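Local coordinates for protein MB2760 (Mycobacterium tuberculosis, PDB 2BNG) that hydrolyses long or bulky lipophilic epoxides in vitro, such as epoxystearic acid and cholesterol 5,6-oxide, to diols, with a physiological substrate not yet identified, at residues Asp34-Ala39 with Thr62-Met67; Asp43-Asn48 with Arg53-Arg58. All coordinates share one frame; numbering follows the deposited sequence.

Contact 1 (Asp34-Ala39 with Thr62-Met67); sequences DTVDAA and TLLRRM
The guanidinium of R65 receives two carboxylates at its edge: OD2 of D34 and OD2 of D37 both lie close to its plane. The three residues form a salt-bridge network between helix 33-39 and helix 57-65, two helices of the NTF2-like fold of the limonene-1,2-epoxide hydrolase family. A single nitrogen, NH2 of R65, makes both bonds. R65 NH2 lies 3.0 Å from D34 OD2, and this bond is almost straight, with 174° at the hydrogen. R65 NH2 lies 2.7 Å from D37 OD2, and this bond is more bent, at 150°. D34 and D37 are three residues apart on their helix, and R65 ends between them. Their carboxylates are not coplanar with the guanidinium; the plane of D37 is turned less from it than that of D34. R65 runs out extended from its helix, and a bend at chi3 (-68°) then carries the guanidinium across to the acids. The CA-CB bond of D34 points away from helix 57-65, yet its carboxylate still reaches back to R65. R65, itself partly exposed, thus balances two acids through one nitrogen.

Deeper in the fold the contact is apolar. V36 and L64 both direct their CB atoms at the opposite helix and are buried. Helix 13-30 lies beside this pair: V36 also touches A27, and L64 touches L28. The closest CA atoms, of D37 and T62, are 8.2 Å apart. The side chain of L64 is about 9 Å from that of D122, the assigned proton acceptor of the active site. The apolar meeting itself is loose, CG1 of V36 standing 4.3 Å from CD1 of L64.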
loop_
_atom_site.group_PDB
_atom_site.type_symbol
_atom_site.label_atom_id
_atom_site.label_comp_id
_atom_site.label_asym_id
_atom_site.label_seq_id
_atom_site.Cartn_x
_atom_site.Cartn_y
_atom_site.Cartn_z
ATOM N N ASP C 34 -37.905 -15.111 5.054
ATOM C CA ASP C 34 -37.967 -15.585 3.687
ATOM C C ASP C 34 -36.764 -16.472 3.312
ATOM O O ASP C 34 -36.919 -17.449 2.564
ATOM C CB ASP C 34 -38.113 -14.430 2.710
ATOM C CG ASP C 34 -39.384 -13.638 2.931
ATOM O OD1 ASP C 34 -39.564 -12.622 2.271
ATOM O OD2 ASP C 34 -40.212 -13.991 3.770
ATOM N N THR C 35 -35.580 -16.148 3.832
ATOM C CA THR C 35 -34.431 -17.046 3.702
ATOM C C THR C 35 -34.630 -18.348 4.496
ATOM O O THR C 35 -34.251 -19.424 4.032
ATOM C CB THR C 35 -33.125 -16.343 4.110
ATOM O OG1 THR C 35 -32.940 -15.194 3.276
ATOM C CG2 THR C 35 -31.921 -17.265 3.988
ATOM N N VAL C 36 -35.220 -18.251 5.686
ATOM C CA VAL C 36 -35.569 -19.444 6.463
ATOM C C VAL C 36 -36.506 -20.368 5.647
ATOM O O VAL C 36 -36.287 -21.581 5.556
ATOM C CB VAL C 36 -36.200 -19.073 7.820
ATOM C CG1 VAL C 36 -36.875 -20.297 8.456
ATOM C CG2 VAL C 36 -35.137 -18.445 8.741
ATOM N N ASP C 37 -37.527 -19.775 5.036
ATOM C CA ASP C 37 -38.440 -20.480 4.121
ATOM C C ASP C 37 -37.785 -21.149 2.927
ATOM O O ASP C 37 -38.109 -22.284 2.587
ATOM C CB ASP C 37 -39.484 -19.516 3.566
ATOM C CG ASP C 37 -40.602 -19.292 4.518
ATOM O OD1 ASP C 37 -40.960 -20.249 5.233
ATOM O OD2 ASP C 37 -41.126 -18.169 4.578
ATOM N N ALA C 38 -36.894 -20.429 2.266
ATOM C CA ALA C 38 -36.149 -20.987 1.145
ATOM C C ALA C 38 -35.182 -22.101 1.582
ATOM O O ALA C 38 -34.927 -23.026 0.807
ATOM C CB ALA C 38 -35.403 -19.888 0.419
ATOM N N ALA C 39 -34.665 -22.022 2.817
ATOM C CA ALA C 39 -33.615 -22.939 3.282
ATOM C C ALA C 39 -34.139 -24.325 3.663
ATOM O O ALA C 39 -33.391 -25.297 3.622
ATOM C CB ALA C 39 -32.851 -22.332 4.448
ATOM N N THR C 62 -43.111 -21.708 9.455
ATOM C CA THR C 62 -44.102 -20.766 9.994
ATOM C C THR C 62 -44.145 -20.766 11.527
ATOM O O THR C 62 -44.455 -19.742 12.144
ATOM C CB THR C 62 -45.544 -20.840 9.338
ATOM O OG1 THR C 62 -46.173 -22.074 9.634
ATOM C CG2 THR C 62 -45.481 -20.773 7.863
ATOM N N LEU C 63 -43.796 -21.894 12.140
ATOM C CA LEU C 63 -43.607 -21.930 13.594
ATOM C C LEU C 63 -42.541 -20.918 14.028
ATOM O O LEU C 63 -42.762 -20.118 14.950
ATOM C CB LEU C 63 -43.188 -23.321 14.047
ATOM C CG LEU C 63 -43.439 -23.581 15.519
ATOM C CD1 LEU C 63 -44.922 -23.811 15.777
ATOM C CD2 LEU C 63 -42.653 -24.781 15.968
ATOM N N LEU C 64 -41.396 -20.967 13.342
ATOM C CA LEU C 64 -40.295 -20.064 13.607
ATOM C C LEU C 64 -40.661 -18.619 13.303
ATOM O O LEU C 64 -40.383 -17.719 14.103
ATOM C CB LEU C 64 -39.049 -20.480 12.821
ATOM C CG LEU C 64 -38.388 -21.793 13.271
ATOM C CD1 LEU C 64 -37.335 -22.218 12.260
ATOM C CD2 LEU C 64 -37.802 -21.714 14.687
ATOM N N ARG C 65 -41.308 -18.398 12.163
ATOM C CA ARG C 65 -41.793 -17.073 11.817
ATOM C C ARG C 65 -42.691 -16.505 12.912
ATOM O O ARG C 65 -42.607 -15.319 13.241
ATOM C CB ARG C 65 -42.517 -17.084 10.470
ATOM C CG ARG C 65 -43.011 -15.711 10.016
ATOM C CD ARG C 65 -43.842 -15.800 8.728
ATOM N NE ARG C 65 -43.003 -16.193 7.590
ATOM C CZ ARG C 65 -42.361 -15.340 6.787
ATOM N NH1 ARG C 65 -42.461 -14.024 6.982
ATOM N NH2 ARG C 65 -41.612 -15.807 5.781
ATOM N N ARG C 66 -43.530 -17.352 13.492
ATOM C CA ARG C 66 -44.485 -16.876 14.476
ATOM C C ARG C 66 -43.889 -16.602 15.841
ATOM O O ARG C 66 -44.556 -16.070 16.718
ATOM C CB ARG C 66 -45.692 -17.787 14.549
ATOM C CG ARG C 66 -46.552 -17.530 13.373
ATOM C CD ARG C 66 -47.760 -18.328 13.396
ATOM N NE ARG C 66 -48.447 -18.107 12.147
ATOM C CZ ARG C 66 -49.417 -18.878 11.734
ATOM N NH1 ARG C 66 -49.749 -19.844 12.526
ATOM N NH2 ARG C 66 -50.042 -18.695 10.579
HETATM N N MSE C 67 -42.623 -16.925 16.007
HETATM C CA MSE C 67 -41.966 -16.635 17.252
HETATM C C MSE C 67 -41.363 -15.231 17.333
HETATM O O MSE C 67 -40.986 -14.744 18.411
HETATM C CB MSE C 67 -40.926 -17.694 17.538
HETATM C CG MSE C 67 -41.539 -18.892 18.245
HETATM SE SE MSE C 67 -40.157 -20.198 18.477
HETATM C CE MSE C 67 -40.665 -21.531 17.169
#

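Contact 2 (Asp43-Asn48 with Arg53-Arg58); sequences DLVYEN and RIRGGR
Strands 44-48 and 52-55 form an antiparallel beta hairpin at one edge of the mixed sheet. Y46 and I54 are a hydrogen-bonded pair. Y46 N gives to I54 O at 2.8 Å, and I54 N returns a bond to Y46 O at 2.9 Å. The first of these is nearly straight, 177° at the hydrogen. The non-hydrogen-bonded pairs V45-R55 and E47-R53 flank them. G56 N adds a 2.7 Å bond to L44 O, just where strand 52-55 gives way to helix 57-65. G56 holds the N-cap position of that helix, with a positive phi of 113°. The next residue, G57, fits against L44: G57 N is 3.7 Å from L44 CB.

V45, E47, R53 and R55 share one face of the hairpin. There R53 grips E47 side-on, with NE and NH2 both on one oxygen. R53 NE is 2.6 Å from E47 OE2, and R53 NH2 is 2.7 Å from the same atom. NE meets the anti lone pair, while NH2 comes from above the carboxylate plane. The bend of R53 at chi3 (-71°) turns its guanidinium edge to E47. The other oxygen, E47 OE1, has a salt bridge to R121. Beside them, V45 CG1 lies over one face of the R55 guanidinium, 4.0 Å from R55 NH2.

Y46 and I54 project from the other face. Y46 OH accepts a bond from N48 ND2, which also bonds S52. The Y46 side chain is about 5 Å from that of D122, the assigned proton acceptor, which places this face close to the active site. T60 and L63 of helix 57-65 pack on I54, and strand 116-123 pairs with strand 44-48 on the side away from strand 52-55, where W120 stacks on Y46.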
loop_
_atom_site.group_PDB
_atom_site.type_symbol
_atom_site.label_atom_id
_atom_site.label_comp_id
_atom_site.label_asym_id
_atom_site.label_seq_id
_atom_site.Cartn_x
_atom_site.Cartn_y
_atom_site.Cartn_z
ATOM N N ASP C 43 -39.704 -31.898 3.172
ATOM C CA ASP C 43 -39.727 -33.021 4.099
ATOM C C ASP C 43 -38.715 -32.952 5.239
ATOM O O ASP C 43 -38.280 -33.983 5.761
ATOM C CB ASP C 43 -39.583 -34.312 3.341
ATOM C CG ASP C 43 -40.834 -34.649 2.573
ATOM O OD1 ASP C 43 -41.128 -35.841 2.445
ATOM O OD2 ASP C 43 -41.566 -33.754 2.102
ATOM N N LEU C 44 -38.364 -31.734 5.641
ATOM C CA LEU C 44 -37.549 -31.518 6.821
ATOM C C LEU C 44 -38.026 -32.350 8.003
ATOM O O LEU C 44 -39.231 -32.386 8.298
ATOM C CB LEU C 44 -37.568 -30.043 7.212
ATOM C CG LEU C 44 -36.804 -29.653 8.478
ATOM C CD1 LEU C 44 -35.270 -29.781 8.307
ATOM C CD2 LEU C 44 -37.204 -28.240 8.897
ATOM N N VAL C 45 -37.090 -33.029 8.668
ATOM C CA VAL C 45 -37.334 -33.441 10.047
ATOM C C VAL C 45 -36.455 -32.650 11.007
ATOM O O VAL C 45 -35.215 -32.582 10.855
ATOM C CB VAL C 45 -37.386 -35.022 10.303
ATOM C CG1 VAL C 45 -37.215 -35.878 9.014
ATOM C CG2 VAL C 45 -36.498 -35.463 11.462
ATOM N N TYR C 46 -37.130 -32.017 11.970
ATOM C CA TYR C 46 -36.508 -31.121 12.939
ATOM C C TYR C 46 -36.624 -31.649 14.382
ATOM O O TYR C 46 -37.731 -31.740 14.966
ATOM C CB TYR C 46 -37.101 -29.709 12.818
ATOM C CG TYR C 46 -36.758 -28.759 13.949
ATOM C CD1 TYR C 46 -35.457 -28.679 14.455
ATOM C CD2 TYR C 46 -37.729 -27.918 14.490
ATOM C CE1 TYR C 46 -35.127 -27.777 15.483
ATOM C CE2 TYR C 46 -37.424 -27.019 15.529
ATOM C CZ TYR C 46 -36.118 -26.966 16.017
ATOM O OH TYR C 46 -35.780 -26.109 17.027
ATOM N N GLU C 47 -35.464 -31.962 14.957
ATOM C CA GLU C 47 -35.383 -32.585 16.269
ATOM C C GLU C 47 -34.570 -31.738 17.212
ATOM O O GLU C 47 -33.447 -31.346 16.900
ATOM C CB GLU C 47 -34.727 -33.965 16.184
ATOM C CG GLU C 47 -35.591 -35.014 15.510
ATOM C CD GLU C 47 -34.842 -36.295 15.091
ATOM O OE1 GLU C 47 -33.576 -36.346 15.093
ATOM O OE2 GLU C 47 -35.552 -37.274 14.746
ATOM N N ASN C 48 -35.155 -31.435 18.360
ATOM C CA ASN C 48 -34.376 -31.114 19.533
ATOM C C ASN C 48 -34.269 -32.432 20.286
ATOM O O ASN C 48 -35.272 -32.933 20.803
ATOM C CB ASN C 48 -35.079 -30.041 20.348
ATOM C CG ASN C 48 -35.106 -28.722 19.633
ATOM O OD1 ASN C 48 -34.059 -28.120 19.405
ATOM N ND2 ASN C 48 -36.299 -28.268 19.246
ATOM N N ARG C 53 -39.899 -33.474 18.033
ATOM C CA ARG C 53 -39.748 -33.746 16.623
ATOM C C ARG C 53 -40.885 -33.128 15.816
ATOM O O ARG C 53 -42.054 -33.300 16.137
ATOM C CB ARG C 53 -39.637 -35.236 16.334
ATOM C CG ARG C 53 -39.422 -35.421 14.851
ATOM C CD ARG C 53 -39.389 -36.835 14.389
ATOM N NE ARG C 53 -38.172 -37.450 14.850
ATOM C CZ ARG C 53 -38.197 -38.464 15.683
ATOM N NH1 ARG C 53 -39.372 -38.934 16.064
ATOM N NH2 ARG C 53 -37.076 -39.007 16.101
ATOM N N ILE C 54 -40.520 -32.396 14.774
ATOM C CA ILE C 54 -41.485 -31.820 13.850
ATOM C C ILE C 54 -41.110 -32.275 12.456
ATOM O O ILE C 54 -39.920 -32.337 12.106
ATOM C CB ILE C 54 -41.497 -30.264 13.923
ATOM C CG1 ILE C 54 -42.109 -29.807 15.248
ATOM C CG2 ILE C 54 -42.297 -29.660 12.777
ATOM C CD1 ILE C 54 -42.120 -28.290 15.438
ATOM N N ARG C 55 -42.137 -32.573 11.669
ATOM C CA ARG C 55 -41.980 -32.939 10.269
ATOM C C ARG C 55 -42.573 -31.931 9.308
ATOM O O ARG C 55 -43.745 -31.588 9.407
ATOM C CB ARG C 55 -42.651 -34.260 10.040
ATOM C CG ARG C 55 -42.233 -35.200 11.084
ATOM C CD ARG C 55 -42.655 -36.511 10.714
ATOM N NE ARG C 55 -42.083 -36.658 9.400
ATOM C CZ ARG C 55 -41.131 -37.523 9.096
ATOM N NH1 ARG C 55 -40.621 -38.370 9.959
ATOM N NH2 ARG C 55 -40.683 -37.550 7.895
ATOM N N GLY C 56 -41.760 -31.486 8.360
ATOM C CA GLY C 56 -42.230 -30.591 7.322
ATOM C C GLY C 56 -41.614 -29.221 7.424
ATOM O O GLY C 56 -41.745 -28.558 8.449
ATOM N N GLY C 57 -40.946 -28.810 6.348
ATOM C CA GLY C 57 -40.287 -27.518 6.269
ATOM C C GLY C 57 -41.209 -26.327 6.444
ATOM O O GLY C 57 -40.881 -25.372 7.134
ATOM N N ARG C 58 -42.371 -26.382 5.823
ATOM C CA ARG C 58 -43.354 -25.304 5.971
ATOM C C ARG C 58 -43.969 -25.124 7.318
ATOM O O ARG C 58 -44.234 -24.005 7.741
ATOM C CB ARG C 58 -44.505 -25.560 5.075
ATOM C CG ARG C 58 -44.129 -25.235 3.801
ATOM C CD ARG C 58 -45.097 -25.849 3.042
ATOM N NE ARG C 58 -44.575 -25.751 1.788
ATOM C CZ ARG C 58 -44.338 -24.576 1.352
ATOM N NH1 ARG C 58 -44.626 -23.515 2.094
ATOM N NH2 ARG C 58 -43.838 -24.511 0.193
#

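How the contacts relate
The centres of contacts 1 and 2 lie 12 Å apart, and both use helix 57-65. Contact 2 is nested inside the loop that contact 1 closes: the chain runs from helix 33-39 through the hairpin and into helix 57-65. Contact 2 joins the start of that helix to the hairpin, and contact 1 ties its later part back to helix 33-39. The two meet directly where CD2 of L63 packs on CD1 of I54 at 3.6 Å. The helix thus has contacts near both ends. It lies within about 10 Å of the active-site aspartates D93 and D122, measured between their side chains and that of L64.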